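Local atomic coordinates of erythromycin C-12 hydroxylase (Saccharopolyspora erythraea, PDB entry 2JJO), a protein that hydroxylates the macrolactone ring of erythromycin D at C-12, using heme, molecular oxygen and NADPH, to give erythromycin C. Residues L169-M174 / R387-I392; Y284-P289 / W315-N320. The protein carries 1 engineered substitution. All coordinates share one frame; numbering follows the deposited sequence. Where two conformers were deposited one is given.

Contact 1 of 2, residues L169-M174 / R387-I392; sequences LVDIQM and RHFEQI. With EY5 (Erythromycin D), chain C.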
loop_
_atom_site.group_PDB
_atom_site.type_symbol
_atom_site.label_atom_id
_atom_site.label_comp_id
_atom_site.label_asym_id
_atom_site.label_seq_id
_atom_site.Cartn_x
_atom_site.Cartn_y
_atom_site.Cartn_z
ATOM N N LEU A 169 3.679 -13.686 -1.894
ATOM C CA LEU A 169 3.047 -12.940 -2.958
ATOM C C LEU A 169 3.972 -11.816 -3.439
ATOM O O LEU A 169 4.210 -11.686 -4.638
ATOM C CB LEU A 169 1.693 -12.387 -2.504
ATOM C CG LEU A 169 0.900 -11.499 -3.480
ATOM C CD1 LEU A 169 0.419 -12.308 -4.687
ATOM C CD2 LEU A 169 -0.286 -10.815 -2.788
ATOM N N VAL A 170 4.509 -11.026 -2.500
ATOM C CA VAL A 170 5.339 -9.874 -2.844
ATOM C C VAL A 170 6.605 -10.284 -3.585
ATOM O O VAL A 170 7.089 -9.525 -4.438
ATOM C CB VAL A 170 5.652 -8.968 -1.606
ATOM C CG1 VAL A 170 6.792 -8.017 -1.902
ATOM C CG2 VAL A 170 4.412 -8.193 -1.235
ATOM N N ASP A 171 7.102 -11.495 -3.291
ATOM C CA ASP A 171 8.310 -12.043 -3.940
ATOM C C ASP A 171 8.051 -13.095 -5.059
ATOM O O ASP A 171 8.980 -13.745 -5.513
ATOM C CB ASP A 171 9.282 -12.645 -2.892
ATOM C CG ASP A 171 9.647 -11.666 -1.756
ATOM O OD1 ASP A 171 9.137 -10.527 -1.718
ATOM O OD2 ASP A 171 10.467 -12.051 -0.890
ATOM N N ILE A 172 6.802 -13.221 -5.504
ATOM C CA ILE A 172 6.435 -14.142 -6.577
ATOM C C ILE A 172 7.297 -13.894 -7.828
ATOM O O ILE A 172 7.585 -12.729 -8.166
ATOM C CB ILE A 172 4.910 -14.050 -6.859
ATOM C CG1 ILE A 172 4.393 -15.343 -7.482
ATOM C CG2 ILE A 172 4.520 -12.756 -7.671
ATOM C CD1 ILE A 172 2.936 -15.421 -7.456
ATOM N N GLN A 173 7.766 -14.967 -8.478
ATOM C CA GLN A 173 8.544 -14.783 -9.710
ATOM C C GLN A 173 7.615 -14.148 -10.750
ATOM O O GLN A 173 6.518 -14.617 -10.973
ATOM C CB GLN A 173 9.126 -16.095 -10.238
ATOM C CG GLN A 173 10.369 -15.901 -11.139
ATOM C CD GLN A 173 9.970 -15.616 -12.591
ATOM O OE1 GLN A 173 9.164 -16.358 -13.166
ATOM N NE2 GLN A 173 10.508 -14.530 -13.170
ATOM N N MET A 174 8.075 -13.063 -11.365
ATOM C CA MET A 174 7.228 -12.226 -12.179
ATOM C C MET A 174 8.125 -11.549 -13.213
ATOM O O MET A 174 9.207 -11.101 -12.903
ATOM C CB MET A 174 6.563 -11.176 -11.284
ATOM C CG MET A 174 5.790 -10.067 -12.020
ATOM S SD MET A 174 4.989 -8.923 -10.907
ATOM C CE MET A 174 6.261 -7.777 -10.455
ATOM N N ARG A 387 17.959 -4.527 3.344
ATOM C CA ARG A 387 17.847 -5.011 1.977
ATOM C C ARG A 387 16.512 -4.464 1.518
ATOM O O ARG A 387 15.502 -4.571 2.251
ATOM C CB ARG A 387 17.869 -6.546 1.927
ATOM C CG ARG A 387 19.265 -7.174 2.305
ATOM C CD ARG A 387 20.359 -6.972 1.212
ATOM N NE ARG A 387 21.661 -7.614 1.506
ATOM C CZ ARG A 387 22.694 -7.006 2.110
ATOM N NH1 ARG A 387 22.578 -5.725 2.517
ATOM N NH2 ARG A 387 23.846 -7.673 2.323
ATOM N N HIS A 388 16.533 -3.823 0.354
ATOM C CA HIS A 388 15.340 -3.313 -0.303
ATOM C C HIS A 388 14.521 -4.440 -0.984
ATOM O O HIS A 388 15.093 -5.430 -1.501
ATOM C CB HIS A 388 15.779 -2.305 -1.362
ATOM C CG HIS A 388 16.223 -0.988 -0.798
ATOM N ND1 HIS A 388 15.594 0.196 -1.106
ATOM C CD2 HIS A 388 17.240 -0.670 0.042
ATOM C CE1 HIS A 388 16.186 1.188 -0.462
ATOM N NE2 HIS A 388 17.191 0.692 0.240
ATOM N N PHE A 389 13.193 -4.281 -1.022
ATOM C CA PHE A 389 12.360 -5.155 -1.875
ATOM C C PHE A 389 12.754 -4.977 -3.338
ATOM O O PHE A 389 12.975 -3.855 -3.791
ATOM C CB PHE A 389 10.867 -4.888 -1.682
ATOM C CG PHE A 389 10.348 -5.245 -0.319
ATOM C CD1 PHE A 389 10.043 -6.570 -0.002
ATOM C CD2 PHE A 389 10.067 -4.250 0.637
ATOM C CE1 PHE A 389 9.538 -6.914 1.267
ATOM C CE2 PHE A 389 9.532 -4.590 1.905
ATOM C CZ PHE A 389 9.280 -5.920 2.220
ATOM N N GLU A 390 12.833 -6.084 -4.074
ATOM C CA GLU A 390 13.236 -6.067 -5.492
ATOM C C GLU A 390 12.077 -5.635 -6.426
ATOM O O GLU A 390 12.297 -5.054 -7.506
ATOM C CB GLU A 390 13.797 -7.457 -5.949
ATOM C CG GLU A 390 15.206 -7.836 -5.405
ATOM C CD GLU A 390 16.392 -7.003 -5.959
ATOM O OE1 GLU A 390 16.428 -6.625 -7.158
ATOM O OE2 GLU A 390 17.327 -6.745 -5.171
ATOM N N GLN A 391 10.847 -5.887 -6.003
ATOM C CA GLN A 391 9.711 -5.674 -6.887
ATOM C C GLN A 391 8.449 -5.286 -6.133
ATOM O O GLN A 391 8.355 -5.443 -4.913
ATOM C CB GLN A 391 9.464 -6.941 -7.713
ATOM C CG GLN A 391 9.073 -8.174 -6.870
ATOM C CD GLN A 391 8.786 -9.363 -7.753
ATOM O OE1 GLN A 391 9.302 -9.448 -8.875
ATOM N NE2 GLN A 391 8.000 -10.293 -7.257
ATOM N N ILE A 392 7.492 -4.776 -6.892
ATOM C CA ILE A 392 6.119 -4.549 -6.456
ATOM C C ILE A 392 5.974 -3.380 -5.463
ATOM O O ILE A 392 5.165 -2.474 -5.685
ATOM C CB ILE A 392 5.423 -5.850 -5.945
ATOM C CG1 ILE A 392 5.369 -6.902 -7.075
ATOM C CG2 ILE A 392 3.997 -5.570 -5.472
ATOM C CD1 ILE A 392 4.758 -8.256 -6.659
HETATM O O1 EY5 C . -3.840 -6.195 -2.118
HETATM C C1 EY5 C . -4.514 -6.065 -3.153
HETATM O O2 EY5 C . -5.154 -4.825 -3.447
HETATM C C13 EY5 C . -5.113 -3.784 -2.470
HETATM C C36 EY5 C . -6.488 -3.127 -2.414
HETATM C C37 EY5 C . -7.580 -4.142 -2.225
HETATM C C12 EY5 C . -4.026 -2.810 -2.899
HETATM C C35 EY5 C . -4.041 -2.602 -4.414
HETATM C C11 EY5 C . -2.640 -3.278 -2.422
HETATM O O12 EY5 C . -2.522 -3.316 -0.983
HETATM C C10 EY5 C . -1.488 -2.417 -2.963
HETATM C C34 EY5 C . -1.592 -0.971 -2.422
HETATM C C2 EY5 C . -4.790 -7.110 -4.220
HETATM C C30 EY5 C . -5.641 -8.210 -3.590
HETATM C C3 EY5 C . -3.527 -7.609 -4.923
HETATM O O3 EY5 C . -3.969 -8.384 -6.064
HETATM C C14 EY5 C . -3.290 -9.582 -6.368
HETATM O O4 EY5 C . -2.669 -9.407 -7.644
HETATM C C18 EY5 C . -3.537 -9.256 -8.764
HETATM C C21 EY5 C . -2.667 -9.067 -10.014
HETATM C C17 EY5 C . -4.370 -10.516 -8.870
HETATM O O6 EY5 C . -5.258 -10.414 -9.991
HETATM C C16 EY5 C . -5.158 -10.855 -7.587
HETATM C C19 EY5 C . -5.772 -12.249 -7.745
HETATM O O5 EY5 C . -6.262 -9.957 -7.446
HETATM C C15 EY5 C . -4.256 -10.778 -6.343
HETATM C C4 EY5 C . -2.569 -6.459 -5.335
HETATM C C31 EY5 C . -3.024 -5.766 -6.638
HETATM C C5 EY5 C . -1.108 -6.938 -5.355
HETATM C C6 EY5 C . -0.345 -6.727 -4.032
HETATM C C32 EY5 C . 0.932 -7.563 -4.024
HETATM O O10 EY5 C . -1.137 -7.222 -2.927
HETATM C C7 EY5 C . 0.001 -5.218 -3.945
HETATM C C8 EY5 C . 0.068 -4.571 -2.568
HETATM C C33 EY5 C . 1.412 -4.886 -1.893
HETATM C C9 EY5 C . -0.149 -3.077 -2.629
HETATM O O11 EY5 C . 0.777 -2.355 -2.343
HETATM O O7 EY5 C . -0.332 -6.286 -6.355
HETATM C C22 EY5 C . -0.036 -7.101 -7.489
HETATM O O9 EY5 C . 0.780 -8.222 -7.158
HETATM C C26 EY5 C . 1.047 -9.053 -8.292
HETATM C C27 EY5 C . 1.803 -10.262 -7.803
HETATM C C25 EY5 C . 1.814 -8.280 -9.373
HETATM C C24 EY5 C . 1.072 -6.972 -9.722
HETATM N N1 EY5 C . 1.740 -6.070 -10.711
HETATM C C29 EY5 C . 1.826 -6.743 -12.016
HETATM C C28 EY5 C . 3.065 -5.543 -10.337
HETATM C C23 EY5 C . 0.750 -6.201 -8.445
HETATM O O8 EY5 C . -0.027 -5.039 -8.766
HETATM O O HOH W 1 10.244 -11.910 -9.743
#
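Gln391 and Ile392 meet Val170, Ile172 and Met174 at the roof of the P450 substrate pocket, where the end of helix 159-170, the F helix, runs into the F-G loop. The carboxamide of Gln391 ties the two segments together. With CG held between its own backbone N and carbonyl carbon (chi1 63°) and the chain extended beyond, the amide reaches straight into the turn that leaves the helix. Gln391 NE2 donates twice: to Val170 O at 3.1 Å and to Ile172 O at 2.6 Å. Both acceptors lie close to the amide plane, although the first bond arrives from above the carbonyl plane of Val170, 37° out of it. Both N-H groups of Gln391 are thus used, which fixes the rotation of the amide. Gln391 OE1 accepts from water 1 at 2.8 Å, and that water in turn accepts from Met174 N at 2.9 Å, so NE2 grips the helix exit directly and OE1 reaches the chain just beyond it through the water.

Beneath these polar contacts lies an apolar layer facing the substrate. Met174 bends at chi3 (83°), bringing CE to 3.6 Å from Ile392 CG1 while SD lies 3.6 Å from C25 of the desosamine sugar. Ile172 CG2 and Ile392 CD1 both touch the sugar's methyl carbon C27, and Leu169 CD2 packs 3.7 Å from C32, a methyl of the macrolactone. On the other flank, Val170 CG1 meets Phe389 CD1 at 4.0 Å, the side chains crossing at about a right angle. Asp171, near that ring's edge, makes its salt bridge with Arg397. Helix 180-206 backs the turn through Ile172. The end of the F helix and the loop before strand 400-403 thus jointly line the distal substrate pocket of the P450 fold.

Contact 2 of 2, residues Y284-P289 / W315-N320; sequences YRPPFP and WVLSAN. With EY5 (Erythromycin D), chain C.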
loop_
_atom_site.group_PDB
_atom_site.type_symbol
_atom_site.label_atom_id
_atom_site.label_comp_id
_atom_site.label_asym_id
_atom_site.label_seq_id
_atom_site.Cartn_x
_atom_site.Cartn_y
_atom_site.Cartn_z
ATOM N N TYR A 284 6.880 11.165 -1.300
ATOM C CA TYR A 284 8.299 11.024 -1.605
ATOM C C TYR A 284 8.628 9.562 -1.913
ATOM O O TYR A 284 9.328 9.279 -2.864
ATOM C CB TYR A 284 9.125 11.509 -0.396
ATOM C CG TYR A 284 10.581 11.790 -0.664
ATOM C CD1 TYR A 284 10.965 12.841 -1.508
ATOM C CD2 TYR A 284 11.580 11.049 -0.016
ATOM C CE1 TYR A 284 12.296 13.116 -1.726
ATOM C CE2 TYR A 284 12.915 11.319 -0.237
ATOM C CZ TYR A 284 13.251 12.348 -1.088
ATOM O OH TYR A 284 14.543 12.604 -1.318
ATOM N N ARG A 285 8.127 8.636 -1.105
ATOM C CA ARG A 285 8.401 7.228 -1.329
ATOM C C ARG A 285 7.099 6.399 -1.220
ATOM O O ARG A 285 6.850 5.773 -0.202
ATOM C CB ARG A 285 9.458 6.725 -0.307
ATOM C CG ARG A 285 10.874 7.083 -0.685
ATOM C CD ARG A 285 11.809 6.974 0.488
ATOM N NE ARG A 285 13.178 6.917 -0.003
ATOM C CZ ARG A 285 14.237 7.430 0.611
ATOM N NH1 ARG A 285 14.092 8.026 1.796
ATOM N NH2 ARG A 285 15.449 7.317 0.042
ATOM N N PRO A 286 6.237 6.445 -2.258
ATOM C CA PRO A 286 4.979 5.676 -2.209
ATOM C C PRO A 286 5.252 4.189 -2.056
ATOM O O PRO A 286 6.003 3.623 -2.843
ATOM C CB PRO A 286 4.329 5.965 -3.595
ATOM C CG PRO A 286 5.558 6.411 -4.474
ATOM C CD PRO A 286 6.343 7.228 -3.506
ATOM N N PRO A 287 4.657 3.554 -1.039
ATOM C CA PRO A 287 4.795 2.087 -0.860
ATOM C C PRO A 287 4.469 1.256 -2.129
ATOM O O PRO A 287 5.145 0.284 -2.405
ATOM C CB PRO A 287 3.785 1.786 0.255
ATOM C CG PRO A 287 3.815 3.107 1.107
ATOM C CD PRO A 287 3.866 4.187 0.039
ATOM N N PHE A 288 3.431 1.652 -2.856
ATOM C CA PHE A 288 2.982 0.977 -4.060
ATOM C C PHE A 288 3.232 2.006 -5.191
ATOM O O PHE A 288 2.433 2.931 -5.383
ATOM C CB PHE A 288 1.464 0.691 -3.918
ATOM C CG PHE A 288 0.906 -0.265 -4.921
ATOM C CD1 PHE A 288 1.552 -1.468 -5.216
ATOM C CD2 PHE A 288 -0.304 0.022 -5.557
ATOM C CE1 PHE A 288 1.020 -2.374 -6.145
ATOM C CE2 PHE A 288 -0.868 -0.879 -6.465
ATOM C CZ PHE A 288 -0.207 -2.086 -6.753
ATOM N N PRO A 289 4.378 1.891 -5.872
ATOM C CA PRO A 289 4.833 2.928 -6.799
ATOM C C PRO A 289 4.165 2.901 -8.179
ATOM O O PRO A 289 4.322 3.843 -8.935
ATOM C CB PRO A 289 6.344 2.637 -6.923
ATOM C CG PRO A 289 6.389 1.085 -6.774
ATOM C CD PRO A 289 5.336 0.767 -5.758
ATOM N N TRP A 315 2.695 5.085 -13.201
ATOM C CA TRP A 315 3.775 5.278 -12.232
ATOM C C TRP A 315 3.438 6.387 -11.267
ATOM O O TRP A 315 3.753 7.569 -11.534
ATOM C CB TRP A 315 5.091 5.603 -12.953
ATOM C CG TRP A 315 5.748 4.383 -13.529
ATOM C CD1 TRP A 315 5.588 3.888 -14.808
ATOM C CD2 TRP A 315 6.630 3.475 -12.854
ATOM N NE1 TRP A 315 6.336 2.742 -14.968
ATOM C CE2 TRP A 315 7.000 2.470 -13.797
ATOM C CE3 TRP A 315 7.158 3.415 -11.552
ATOM C CZ2 TRP A 315 7.864 1.423 -13.480
ATOM C CZ3 TRP A 315 8.038 2.365 -11.227
ATOM C CH2 TRP A 315 8.389 1.387 -12.186
ATOM N N VAL A 316 2.770 6.024 -10.172
ATOM C CA VAL A 316 2.536 6.952 -9.054
ATOM C C VAL A 316 3.856 7.564 -8.575
ATOM O O VAL A 316 3.924 8.765 -8.286
ATOM C CB VAL A 316 1.816 6.271 -7.859
ATOM C CG1 VAL A 316 1.654 7.241 -6.668
ATOM C CG2 VAL A 316 0.439 5.798 -8.276
ATOM N N LEU A 317 4.901 6.748 -8.516
ATOM C CA LEU A 317 6.202 7.233 -8.069
ATOM C C LEU A 317 6.728 8.327 -8.988
ATOM O O LEU A 317 7.288 9.333 -8.503
ATOM C CB LEU A 317 7.241 6.105 -8.004
ATOM C CG LEU A 317 8.672 6.539 -7.678
ATOM C CD1 LEU A 317 8.781 7.132 -6.271
ATOM C CD2 LEU A 317 9.571 5.341 -7.771
ATOM N N SER A 318 6.550 8.136 -10.297
ATOM C CA SER A 318 6.994 9.157 -11.253
ATOM C C SER A 318 6.140 10.417 -11.195
ATOM O O SER A 318 6.673 11.519 -11.196
ATOM C CB SER A 318 7.086 8.594 -12.677
ATOM O OG SER A 318 7.442 9.628 -13.589
ATOM N N ALA A 319 4.819 10.258 -11.091
ATOM C CA ALA A 319 3.878 11.378 -10.919
ATOM C C ALA A 319 4.203 12.242 -9.708
ATOM O O ALA A 319 4.114 13.480 -9.778
ATOM C CB ALA A 319 2.410 10.828 -10.786
ATOM N N ASN A 320 4.524 11.584 -8.581
ATOM C CA ASN A 320 4.892 12.279 -7.338
ATOM C C ASN A 320 6.186 13.048 -7.420
ATOM O O ASN A 320 6.391 13.960 -6.634
ATOM C CB ASN A 320 5.036 11.307 -6.169
ATOM C CG ASN A 320 3.703 10.683 -5.729
ATOM O OD1 ASN A 320 2.620 10.999 -6.260
ATOM N ND2 ASN A 320 3.785 9.779 -4.750
HETATM O O1 EY5 C . -3.840 -6.195 -2.118
HETATM C C1 EY5 C . -4.514 -6.065 -3.153
HETATM O O2 EY5 C . -5.154 -4.825 -3.447
HETATM C C13 EY5 C . -5.113 -3.784 -2.470
HETATM C C36 EY5 C . -6.488 -3.127 -2.414
HETATM C C37 EY5 C . -7.580 -4.142 -2.225
HETATM C C12 EY5 C . -4.026 -2.810 -2.899
HETATM C C35 EY5 C . -4.041 -2.602 -4.414
HETATM C C11 EY5 C . -2.640 -3.278 -2.422
HETATM O O12 EY5 C . -2.522 -3.316 -0.983
HETATM C C10 EY5 C . -1.488 -2.417 -2.963
HETATM C C34 EY5 C . -1.592 -0.971 -2.422
HETATM C C2 EY5 C . -4.790 -7.110 -4.220
HETATM C C30 EY5 C . -5.641 -8.210 -3.590
HETATM C C3 EY5 C . -3.527 -7.609 -4.923
HETATM O O3 EY5 C . -3.969 -8.384 -6.064
HETATM C C14 EY5 C . -3.290 -9.582 -6.368
HETATM O O4 EY5 C . -2.669 -9.407 -7.644
HETATM C C18 EY5 C . -3.537 -9.256 -8.764
HETATM C C21 EY5 C . -2.667 -9.067 -10.014
HETATM C C17 EY5 C . -4.370 -10.516 -8.870
HETATM O O6 EY5 C . -5.258 -10.414 -9.991
HETATM C C16 EY5 C . -5.158 -10.855 -7.587
HETATM C C19 EY5 C . -5.772 -12.249 -7.745
HETATM O O5 EY5 C . -6.262 -9.957 -7.446
HETATM C C15 EY5 C . -4.256 -10.778 -6.343
HETATM C C4 EY5 C . -2.569 -6.459 -5.335
HETATM C C31 EY5 C . -3.024 -5.766 -6.638
HETATM C C5 EY5 C . -1.108 -6.938 -5.355
HETATM C C6 EY5 C . -0.345 -6.727 -4.032
HETATM C C32 EY5 C . 0.932 -7.563 -4.024
HETATM O O10 EY5 C . -1.137 -7.222 -2.927
HETATM C C7 EY5 C . 0.001 -5.218 -3.945
HETATM C C8 EY5 C . 0.068 -4.571 -2.568
HETATM C C33 EY5 C . 1.412 -4.886 -1.893
HETATM C C9 EY5 C . -0.149 -3.077 -2.629
HETATM O O11 EY5 C . 0.777 -2.355 -2.343
HETATM O O7 EY5 C . -0.332 -6.286 -6.355
HETATM C C22 EY5 C . -0.036 -7.101 -7.489
HETATM O O9 EY5 C . 0.780 -8.222 -7.158
HETATM C C26 EY5 C . 1.047 -9.053 -8.292
HETATM C C27 EY5 C . 1.803 -10.262 -7.803
HETATM C C25 EY5 C . 1.814 -8.280 -9.373
HETATM C C24 EY5 C . 1.072 -6.972 -9.722
HETATM N N1 EY5 C . 1.740 -6.070 -10.711
HETATM C C29 EY5 C . 1.826 -6.743 -12.016
HETATM C C28 EY5 C . 3.065 -5.543 -10.337
HETATM C C23 EY5 C . 0.750 -6.201 -8.445
HETATM O O8 EY5 C . -0.027 -5.039 -8.766
#
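Pro286 and Pro289 pack against Leu317 where the loop after helix 274-284, the K helix of the P450 fold, meets the short K' helix 316-320. This junction is wholly buried, and its tight part lies around Leu317. Pro289 CB is 3.7 Å from Leu317 CB, and Pro286 CD is equally close to Leu317 CD1, with the side chains of Pro286 and Leu317 crossing at about a right angle. In Leu317, chi1 (174°) and chi2 (65°) together put CD1 against CD and CG of Pro286. One backbone bond pins the seam: Leu317 N donates to Pro289 O at 3.0 Å, nearly straight at 167°. Val316 N is also close to that oxygen, but its angle is too poor for a hydrogen bond. Trp315 stands at the N-cap position, so the carbonyl of Pro289 meets the helix at its N-terminal turn, where the dipole would probably strengthen the hold.

The contact is looser at its margins. Pro286 CB and Val316 CG1 are 4.3 Å apart. The CB of Tyr284 points away, and Tyr284 O comes to 4.1 Å from Leu317 CD1. Asn320 brings ND2 to 3.8 Å from Pro286 CG, but its hydrogen bonds go to Arg283 O and Ser345 OG. No side faces solvent; instead, the far side of the loop opens on the active site, with Pro287 touching the heme. There Phe288 lays one ring face under erythromycin D: C10 sits 3.6 Å above the plane, over the ring centre, and the ketone oxygen O11 lies 3.1 Å from Phe288 CD1.

Overall arrangement
Along the chain the four segments run 169-174, 284-289, 315-320, 387-392, so contact 1 brackets contact 2. The segments of contact 2 are joined through strands 290-295 and 311-315, antiparallel neighbours in the five-stranded sheet, whereas contact 1 brings the F-G region to the loop before strand 400-403. Their centres lie about 16 Å apart, yet they touch: Ile392 O is 3.2 Å from Pro289 CD. The long helix 228-259 packs against both, through Leu169 and Phe389 and through Pro287. Erythromycin D touches both contacts, contact 1 mainly on its desosamine side and contact 2 mainly under the macrolactone, close to the heme.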